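Local coordinates for alkyltransferase-like protein 1 (Schizosaccharomyces pombe, PDB 3GVA) that recognises DNA carrying O6-alkylguanine lesions, flips the damaged base into a hydrophobic pocket and presents the lesion to nucleotide excision repair, at residues A[9-13]-A[28-32]. Numbering follows the deposited sequence.
Sequences KVYDA and IARYV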
loop_
_atom_site.group_PDB
_atom_site.type_symbol
_atom_site.label_atom_id
_atom_site.label_comp_id
_atom_site.label_asym_id
_atom_site.label_seq_id
_atom_site.Cartn_x
_atom_site.Cartn_y
_atom_site.Cartn_z
ATOM N N LYS A 9 4.562 -14.587 -0.537
ATOM C CA LYS A 9 5.414 -14.006 -1.576
ATOM C C LYS A 9 5.082 -12.517 -1.711
ATOM O O LYS A 9 5.954 -11.679 -1.986
ATOM C CB LYS A 9 5.163 -14.724 -2.903
ATOM C CG LYS A 9 6.264 -14.536 -3.934
ATOM C CD LYS A 9 5.946 -15.281 -5.225
ATOM C CE LYS A 9 7.148 -15.302 -6.160
ATOM N NZ LYS A 9 7.696 -13.937 -6.418
ATOM N N VAL A 10 3.803 -12.198 -1.520
ATOM C CA VAL A 10 3.339 -10.820 -1.586
ATOM C C VAL A 10 3.903 -10.065 -0.384
ATOM O O VAL A 10 4.457 -8.976 -0.536
ATOM C CB VAL A 10 1.792 -10.753 -1.558
ATOM C CG1 VAL A 10 1.334 -9.327 -1.287
ATOM C CG2 VAL A 10 1.226 -11.240 -2.902
ATOM N N TYR A 11 3.766 -10.648 0.811
ATOM C CA TYR A 11 4.273 -9.996 2.015
ATOM C C TYR A 11 5.772 -9.769 1.940
ATOM O O TYR A 11 6.256 -8.729 2.374
ATOM C CB TYR A 11 3.911 -10.799 3.272
ATOM C CG TYR A 11 2.418 -11.053 3.391
ATOM C CD1 TYR A 11 1.492 -10.184 2.795
ATOM C CD2 TYR A 11 1.929 -12.160 4.082
ATOM C CE1 TYR A 11 0.118 -10.418 2.884
ATOM C CE2 TYR A 11 0.561 -12.402 4.183
ATOM C CZ TYR A 11 -0.336 -11.527 3.579
ATOM O OH TYR A 11 -1.685 -11.767 3.662
ATOM N N ASP A 12 6.499 -10.734 1.376
ATOM C CA ASP A 12 7.943 -10.610 1.217
ATOM C C ASP A 12 8.232 -9.396 0.358
ATOM O O ASP A 12 9.141 -8.621 0.640
ATOM C CB ASP A 12 8.543 -11.833 0.509
ATOM C CG ASP A 12 8.691 -13.022 1.419
ATOM O OD1 ASP A 12 9.051 -12.820 2.594
ATOM O OD2 ASP A 12 8.468 -14.162 0.957
ATOM N N ALA A 13 7.450 -9.240 -0.702
ATOM C CA ALA A 13 7.639 -8.121 -1.607
ATOM C C ALA A 13 7.356 -6.792 -0.917
ATOM O O ALA A 13 8.101 -5.829 -1.094
ATOM C CB ALA A 13 6.745 -8.285 -2.844
ATOM N N ILE A 28 3.313 -4.494 -7.339
ATOM C CA ILE A 28 3.801 -5.647 -6.588
ATOM C C ILE A 28 3.568 -6.933 -7.368
ATOM O O ILE A 28 4.451 -7.794 -7.434
ATOM C CB ILE A 28 3.112 -5.746 -5.212
ATOM C CG1 ILE A 28 3.517 -4.548 -4.345
ATOM C CG2 ILE A 28 3.462 -7.070 -4.533
ATOM C CD1 ILE A 28 5.000 -4.492 -3.981
ATOM N N ALA A 29 2.387 -7.061 -7.963
ATOM C CA ALA A 29 2.055 -8.254 -8.736
ATOM C C ALA A 29 3.048 -8.447 -9.874
ATOM O O ALA A 29 3.489 -9.559 -10.134
ATOM C CB ALA A 29 0.638 -8.150 -9.283
ATOM N N ARG A 30 3.405 -7.359 -10.547
ATOM C CA ARG A 30 4.358 -7.429 -11.646
ATOM C C ARG A 30 5.760 -7.688 -11.098
ATOM O O ARG A 30 6.584 -8.343 -11.744
ATOM C CB ARG A 30 4.336 -6.125 -12.458
ATOM C CG ARG A 30 3.064 -5.916 -13.288
ATOM C CD ARG A 30 3.159 -4.683 -14.200
ATOM N NE ARG A 30 2.940 -3.411 -13.503
ATOM C CZ ARG A 30 1.749 -2.959 -13.111
ATOM N NH1 ARG A 30 0.651 -3.672 -13.342
ATOM N NH2 ARG A 30 1.648 -1.785 -12.493
ATOM N N TYR A 31 6.019 -7.187 -9.896
ATOM C CA TYR A 31 7.320 -7.368 -9.262
ATOM C C TYR A 31 7.589 -8.823 -8.852
ATOM O O TYR A 31 8.719 -9.297 -8.952
ATOM C CB TYR A 31 7.438 -6.470 -8.030
ATOM C CG TYR A 31 8.763 -6.597 -7.320
ATOM C CD1 TYR A 31 9.944 -6.195 -7.936
ATOM C CD2 TYR A 31 8.836 -7.112 -6.026
ATOM C CE1 TYR A 31 11.167 -6.297 -7.281
ATOM C CE2 TYR A 31 10.052 -7.220 -5.365
ATOM C CZ TYR A 31 11.211 -6.808 -5.999
ATOM O OH TYR A 31 12.414 -6.892 -5.345
ATOM N N VAL A 32 6.560 -9.524 -8.387
ATOM C CA VAL A 32 6.728 -10.913 -7.971
ATOM C C VAL A 32 6.479 -11.921 -9.093
ATOM O O VAL A 32 6.298 -13.111 -8.830
ATOM C CB VAL A 32 5.814 -11.270 -6.774
ATOM C CG1 VAL A 32 6.145 -10.386 -5.595
ATOM C CG2 VAL A 32 4.353 -11.145 -7.160
#
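The methyl group of A13 sits among the side chains of I28 and Y31 of helix 25-31 and V32 just beyond its end, and so joins helix 3-14 to helix 25-31 in the helix-turn-helix-type DNA-binding domain of the MGMT family. The example illustrates a general principle: where one helix offers only a small side chain, another can approach closely. Here the CA atoms of A13 and I28 lie 6.8 Å apart. A13 CB is 3.5 Å from V32 CG1 and 3.9 Å from I28 CG2, while the Y31 ring presents its edge to it, with CD2 4.0 Å from A13 CB. One turn earlier, V10 only grazes I28; its side chain also packs on V41, A44 and M45 of helix 38-46, so the apolar contact continues into the helix that carries R39, the inferred arginine finger. Y25, inferred to be required for phosphate rotation and nucleotide flipping, lies about one turn before I28, their side chains about 6 Å apart. At the more exposed margin the interaction becomes polar. V32 has left helical geometry, and the extended K9 side chain, t through chi3, turns at chi4 (m) to meet its carbonyl: K9 NZ donates a hydrogen bond to V32 O at 2.9 Å.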